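Local coordinates for MB2760 (Mycobacterium tuberculosis, PDB 2BNG), which hydrolyses long or bulky lipophilic epoxides, such as 9,10-epoxystearic acid and cholesterol 5,6-oxide, to their diols in vitro, at residues P99-E111 / R121-L133. Residues are numbered along the deposited sequence; the frame is centred on the assembly and turned at random.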
loop_
_atom_site.group_PDB
_atom_site.type_symbol
_atom_site.label_atom_id
_atom_site.label_comp_id
_atom_site.label_asym_id
_atom_site.label_seq_id
_atom_site.Cartn_x
_atom_site.Cartn_y
_atom_site.Cartn_z
ATOM N N PRO C 99 -9.191 -29.403 -35.758
ATOM C CA PRO C 99 -9.118 -30.000 -34.413
ATOM C C PRO C 99 -7.801 -30.728 -34.176
ATOM O O PRO C 99 -7.556 -31.182 -33.061
ATOM C CB PRO C 99 -10.273 -31.002 -34.406
ATOM C CG PRO C 99 -10.403 -31.444 -35.884
ATOM C CD PRO C 99 -9.824 -30.316 -36.743
ATOM N N LEU C 100 -6.975 -30.842 -35.217
ATOM C CA LEU C 100 -5.648 -31.443 -35.098
ATOM C C LEU C 100 -4.602 -30.434 -34.600
ATOM O O LEU C 100 -4.381 -29.391 -35.225
ATOM C CB LEU C 100 -5.215 -32.037 -36.446
ATOM C CG LEU C 100 -3.805 -32.635 -36.513
ATOM C CD1 LEU C 100 -3.647 -33.836 -35.528
ATOM C CD2 LEU C 100 -3.402 -33.006 -37.962
ATOM N N ARG C 101 -3.962 -30.748 -33.476
ATOM C CA ARG C 101 -2.905 -29.905 -32.940
ATOM C C ARG C 101 -1.608 -30.685 -32.849
ATOM O O ARG C 101 -1.562 -31.750 -32.227
ATOM C CB ARG C 101 -3.299 -29.373 -31.568
ATOM C CG ARG C 101 -2.177 -28.691 -30.809
ATOM C CD ARG C 101 -2.634 -28.409 -29.399
ATOM N NE ARG C 101 -1.665 -27.561 -28.734
ATOM C CZ ARG C 101 -1.747 -26.239 -28.701
ATOM N NH1 ARG C 101 -2.782 -25.638 -29.267
ATOM N NH2 ARG C 101 -0.788 -25.521 -28.111
ATOM N N VAL C 102 -0.567 -30.167 -33.498
ATOM C CA VAL C 102 0.730 -30.827 -33.538
ATOM C C VAL C 102 1.781 -29.939 -32.879
ATOM O O VAL C 102 2.108 -28.855 -33.365
ATOM C CB VAL C 102 1.173 -31.166 -34.995
ATOM C CG1 VAL C 102 2.537 -31.865 -35.005
ATOM C CG2 VAL C 102 0.113 -32.016 -35.714
ATOM N N GLN C 103 2.319 -30.426 -31.777
ATOM C CA GLN C 103 3.189 -29.638 -30.937
ATOM C C GLN C 103 4.585 -30.257 -30.880
ATOM O O GLN C 103 4.727 -31.482 -30.775
ATOM C CB GLN C 103 2.570 -29.569 -29.541
ATOM C CG GLN C 103 3.137 -28.516 -28.630
ATOM C CD GLN C 103 2.203 -28.252 -27.455
ATOM O OE1 GLN C 103 1.100 -27.831 -27.640
ATOM N NE2 GLN C 103 2.640 -28.521 -26.268
ATOM N N PHE C 104 5.606 -29.413 -30.922
ATOM C CA PHE C 104 6.983 -29.874 -31.069
ATOM C C PHE C 104 7.931 -28.768 -30.592
ATOM O O PHE C 104 7.549 -27.578 -30.600
ATOM C CB PHE C 104 7.283 -30.234 -32.550
ATOM C CG PHE C 104 6.891 -29.147 -33.542
ATOM C CD1 PHE C 104 7.821 -28.225 -33.981
ATOM C CD2 PHE C 104 5.585 -29.059 -34.040
ATOM C CE1 PHE C 104 7.464 -27.223 -34.908
ATOM C CE2 PHE C 104 5.222 -28.054 -34.936
ATOM C CZ PHE C 104 6.161 -27.132 -35.369
ATOM N N TRP C 105 9.155 -29.131 -30.205
ATOM C CA TRP C 105 10.119 -28.115 -29.863
ATOM C C TRP C 105 10.736 -27.495 -31.125
ATOM O O TRP C 105 10.850 -28.160 -32.169
ATOM C CB TRP C 105 11.175 -28.665 -28.914
ATOM C CG TRP C 105 12.091 -29.801 -29.461
ATOM C CD1 TRP C 105 12.039 -31.132 -29.114
ATOM C CD2 TRP C 105 13.207 -29.678 -30.377
ATOM N NE1 TRP C 105 13.031 -31.841 -29.759
ATOM C CE2 TRP C 105 13.768 -30.977 -30.530
ATOM C CE3 TRP C 105 13.806 -28.600 -31.051
ATOM C CZ2 TRP C 105 14.872 -31.231 -31.356
ATOM C CZ3 TRP C 105 14.930 -28.858 -31.871
ATOM C CH2 TRP C 105 15.428 -30.168 -32.019
ATOM N N VAL C 106 11.094 -26.212 -31.025
ATOM C CA VAL C 106 11.868 -25.520 -32.058
ATOM C C VAL C 106 12.930 -24.650 -31.389
ATOM O O VAL C 106 12.659 -23.969 -30.380
ATOM C CB VAL C 106 11.009 -24.582 -32.913
ATOM C CG1 VAL C 106 11.874 -23.926 -34.002
ATOM C CG2 VAL C 106 9.846 -25.326 -33.531
ATOM N N CYS C 107 14.131 -24.689 -31.960
ATOM C CA CYS C 107 15.153 -23.699 -31.681
ATOM C C CYS C 107 15.270 -22.805 -32.934
ATOM O O CYS C 107 15.519 -23.288 -34.029
ATOM C CB CYS C 107 16.481 -24.379 -31.303
ATOM S SG CYS C 107 16.378 -25.253 -29.654
ATOM N N GLY C 108 15.045 -21.510 -32.771
ATOM C CA GLY C 108 15.154 -20.591 -33.874
ATOM C C GLY C 108 16.316 -19.659 -33.682
ATOM O O GLY C 108 16.575 -19.190 -32.558
ATOM N N VAL C 109 17.035 -19.408 -34.768
ATOM C CA VAL C 109 18.049 -18.363 -34.774
ATOM C C VAL C 109 17.659 -17.283 -35.792
ATOM O O VAL C 109 17.230 -17.565 -36.919
ATOM C CB VAL C 109 19.512 -18.872 -34.979
ATOM C CG1 VAL C 109 19.762 -20.238 -34.334
ATOM C CG2 VAL C 109 19.857 -18.934 -36.412
ATOM N N PHE C 110 17.785 -16.035 -35.352
ATOM C CA PHE C 110 17.419 -14.886 -36.166
ATOM C C PHE C 110 18.598 -13.966 -36.275
ATOM O O PHE C 110 19.499 -13.996 -35.424
ATOM C CB PHE C 110 16.238 -14.135 -35.535
ATOM C CG PHE C 110 15.050 -15.007 -35.264
ATOM C CD1 PHE C 110 15.052 -15.919 -34.209
ATOM C CD2 PHE C 110 13.918 -14.927 -36.070
ATOM C CE1 PHE C 110 13.935 -16.734 -33.956
ATOM C CE2 PHE C 110 12.804 -15.730 -35.822
ATOM C CZ PHE C 110 12.806 -16.633 -34.753
ATOM N N GLU C 111 18.587 -13.162 -37.330
ATOM C CA GLU C 111 19.423 -11.985 -37.411
ATOM C C GLU C 111 18.544 -10.779 -37.672
ATOM O O GLU C 111 17.663 -10.794 -38.540
ATOM C CB GLU C 111 20.493 -12.131 -38.500
ATOM C CG GLU C 111 21.856 -12.408 -37.923
ATOM C CD GLU C 111 22.762 -13.103 -38.901
ATOM O OE1 GLU C 111 22.721 -12.753 -40.097
ATOM O OE2 GLU C 111 23.523 -14.004 -38.482
ATOM N N ARG C 121 15.775 -18.839 -39.048
ATOM C CA ARG C 121 16.215 -20.216 -39.210
ATOM C C ARG C 121 15.664 -21.090 -38.081
ATOM O O ARG C 121 16.100 -21.003 -36.925
ATOM C CB ARG C 121 17.742 -20.280 -39.219
ATOM C CG ARG C 121 18.235 -21.649 -39.594
ATOM C CD ARG C 121 19.750 -21.770 -39.530
ATOM N NE ARG C 121 20.421 -21.087 -40.636
ATOM C CZ ARG C 121 21.560 -20.410 -40.488
ATOM N NH1 ARG C 121 22.127 -20.303 -39.285
ATOM N NH2 ARG C 121 22.114 -19.800 -41.510
ATOM N N ASP C 122 14.690 -21.921 -38.407
ATOM C CA ASP C 122 14.075 -22.753 -37.370
ATOM C C ASP C 122 14.605 -24.178 -37.464
ATOM O O ASP C 122 14.647 -24.765 -38.554
ATOM C CB ASP C 122 12.545 -22.710 -37.471
ATOM C CG ASP C 122 11.919 -21.524 -36.704
ATOM O OD1 ASP C 122 12.597 -20.841 -35.897
ATOM O OD2 ASP C 122 10.714 -21.265 -36.893
ATOM N N TYR C 123 15.009 -24.703 -36.311
ATOM C CA TYR C 123 15.506 -26.058 -36.146
ATOM C C TYR C 123 14.477 -26.902 -35.390
ATOM O O TYR C 123 13.925 -26.465 -34.386
ATOM C CB TYR C 123 16.765 -26.043 -35.279
ATOM C CG TYR C 123 18.010 -25.456 -35.892
ATOM C CD1 TYR C 123 18.317 -24.100 -35.734
ATOM C CD2 TYR C 123 18.919 -26.269 -36.608
ATOM C CE1 TYR C 123 19.497 -23.565 -36.277
ATOM C CE2 TYR C 123 20.094 -25.744 -37.147
ATOM C CZ TYR C 123 20.369 -24.399 -36.971
ATOM O OH TYR C 123 21.504 -23.875 -37.509
ATOM N N PHE C 124 14.271 -28.137 -35.838
ATOM C CA PHE C 124 13.411 -29.089 -35.134
ATOM C C PHE C 124 13.815 -30.508 -35.546
ATOM O O PHE C 124 14.625 -30.681 -36.461
ATOM C CB PHE C 124 11.926 -28.853 -35.465
ATOM C CG PHE C 124 11.661 -28.696 -36.915
ATOM C CD1 PHE C 124 11.590 -27.441 -37.482
ATOM C CD2 PHE C 124 11.500 -29.806 -37.720
ATOM C CE1 PHE C 124 11.343 -27.287 -38.834
ATOM C CE2 PHE C 124 11.261 -29.676 -39.072
ATOM C CZ PHE C 124 11.186 -28.422 -39.637
ATOM N N ASP C 125 13.217 -31.508 -34.890
ATOM C CA ASP C 125 13.551 -32.933 -35.071
ATOM C C ASP C 125 12.330 -33.670 -35.654
ATOM O O ASP C 125 11.216 -33.519 -35.155
ATOM C CB ASP C 125 13.981 -33.468 -33.699
ATOM C CG ASP C 125 13.994 -34.982 -33.585
ATOM O OD1 ASP C 125 14.317 -35.699 -34.551
ATOM O OD2 ASP C 125 13.727 -35.475 -32.460
ATOM N N VAL C 126 12.531 -34.455 -36.715
ATOM C CA VAL C 126 11.398 -35.159 -37.330
ATOM C C VAL C 126 10.820 -36.164 -36.354
ATOM O O VAL C 126 9.622 -36.412 -36.359
ATOM C CB VAL C 126 11.723 -35.865 -38.699
ATOM C CG1 VAL C 126 12.319 -34.880 -39.697
ATOM C CG2 VAL C 126 12.666 -37.025 -38.496
ATOM N N TYR C 127 11.668 -36.737 -35.513
ATOM C CA TYR C 127 11.180 -37.694 -34.535
ATOM C C TYR C 127 10.192 -37.065 -33.516
ATOM O O TYR C 127 9.070 -37.559 -33.312
ATOM C CB TYR C 127 12.367 -38.353 -33.861
ATOM C CG TYR C 127 12.047 -39.248 -32.700
ATOM C CD1 TYR C 127 11.296 -40.412 -32.862
ATOM C CD2 TYR C 127 12.531 -38.941 -31.434
ATOM C CE1 TYR C 127 11.020 -41.245 -31.777
ATOM C CE2 TYR C 127 12.279 -39.768 -30.343
ATOM C CZ TYR C 127 11.514 -40.913 -30.524
ATOM O OH TYR C 127 11.258 -41.723 -29.446
ATOM N N ASP C 128 10.625 -35.962 -32.907
ATOM C CA ASP C 128 9.805 -35.178 -32.012
ATOM C C ASP C 128 8.525 -34.741 -32.703
ATOM O O ASP C 128 7.471 -34.764 -32.093
ATOM C CB ASP C 128 10.592 -33.959 -31.525
ATOM C CG ASP C 128 9.795 -33.095 -30.586
ATOM O OD1 ASP C 128 9.480 -33.559 -29.486
ATOM O OD2 ASP C 128 9.482 -31.950 -30.929
HETATM N N MSE C 129 8.624 -34.358 -33.974
HETATM C CA MSE C 129 7.471 -33.936 -34.752
HETATM C C MSE C 129 6.519 -35.102 -34.998
HETATM O O MSE C 129 5.293 -34.962 -34.926
HETATM C CB MSE C 129 7.913 -33.347 -36.090
HETATM C CG MSE C 129 6.738 -32.969 -36.985
HETATM SE SE MSE C 129 6.415 -31.176 -36.760
HETATM C CE MSE C 129 8.346 -30.639 -37.314
ATOM N N PHE C 130 7.095 -36.249 -35.319
ATOM C CA PHE C 130 6.320 -37.451 -35.558
ATOM C C PHE C 130 5.567 -37.840 -34.277
ATOM O O PHE C 130 4.375 -38.179 -34.315
ATOM C CB PHE C 130 7.213 -38.589 -36.069
ATOM C CG PHE C 130 6.466 -39.862 -36.333
ATOM C CD1 PHE C 130 5.531 -39.941 -37.372
ATOM C CD2 PHE C 130 6.665 -40.976 -35.527
ATOM C CE1 PHE C 130 4.805 -41.138 -37.603
ATOM C CE2 PHE C 130 5.961 -42.163 -35.748
ATOM C CZ PHE C 130 5.028 -42.251 -36.784
ATOM N N LYS C 131 6.250 -37.739 -33.138
ATOM C CA LYS C 131 5.604 -37.951 -31.842
ATOM C C LYS C 131 4.497 -36.946 -31.564
ATOM O O LYS C 131 3.471 -37.303 -30.978
ATOM C CB LYS C 131 6.619 -37.919 -30.698
ATOM C CG LYS C 131 7.409 -39.204 -30.560
ATOM C CD LYS C 131 8.319 -39.199 -29.330
ATOM C CE LYS C 131 9.309 -38.042 -29.368
ATOM N NZ LYS C 131 9.991 -37.902 -28.060
ATOM N N GLY C 132 4.710 -35.703 -31.985
ATOM C CA GLY C 132 3.704 -34.662 -31.854
ATOM C C GLY C 132 2.491 -34.951 -32.716
ATOM O O GLY C 132 1.365 -34.677 -32.312
ATOM N N LEU C 133 2.729 -35.516 -33.901
ATOM C CA LEU C 133 1.661 -35.884 -34.826
ATOM C C LEU C 133 0.804 -37.035 -34.276
ATOM O O LEU C 133 -0.424 -36.996 -34.356
ATOM C CB LEU C 133 2.225 -36.231 -36.217
ATOM C CG LEU C 133 1.195 -36.548 -37.321
ATOM C CD1 LEU C 133 0.237 -35.360 -37.570
ATOM C CD2 LEU C 133 1.888 -36.982 -38.610
HETATM O O HOH W 1 1.220 -32.898 -30.279
HETATM O O HOH W 2 13.724 -34.822 -29.846
HETATM O O HOH W 3 10.972 -30.768 -32.807
#
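Trp105 and Asp128 meet where the hairpin of this limonene-1,2-epoxide hydrolase domain, of the NTF2 clan, stops being sheet: the chain leaves strand 116-123, and helix 126-133 takes over along strand 100-111, roughly antiparallel to it (152°). Trp105 N gives its hydrogen to Asp128 OD2 (2.9 Å) on the syn side, somewhat out of the carboxylate plane. The indole, its CG lodged between backbone N and carbonyl carbon (chi1 64°), crosses the Asp128 carboxylate at a slant, the planes 28° apart, with CD1 closest to it, and its far end runs out over Asp125, CZ2 reaching Asp125 CB at 3.4 Å. Asp125 is the helix N-cap: its carboxylate accepts from Asp128 N and, weakly, from Tyr127 N, while OD1 also takes Val126 N of the second subunit.

Further along the helix, Met129, a selenomethionine, starts with CG anti to the backbone N and then bends twice, which lays its selenium over one face of the Phe104 ring, 3.8 Å from the centroid, a Met-aromatic contact. Val102 CG2 packs on Leu133 CD1, and Gly132 lets the helix come close enough for its CA to sit 3.5 Å from Gln103 O.

At the sheet end, Cys107 and Val109 form hydrogen-bonded pairs with Tyr123 and Arg121. Between them Gly108 faces Asp122, the probable proton acceptor, whose OD1 is 3.3 Å from Gly108 CA; Val106 CG1 packs against the same carboxylate, and Arg91 forms a salt bridge with OD2. Over the centre of one indole face, a water donates to both Trp105 O and Asp128 OD2 and accepts from Asp125 N.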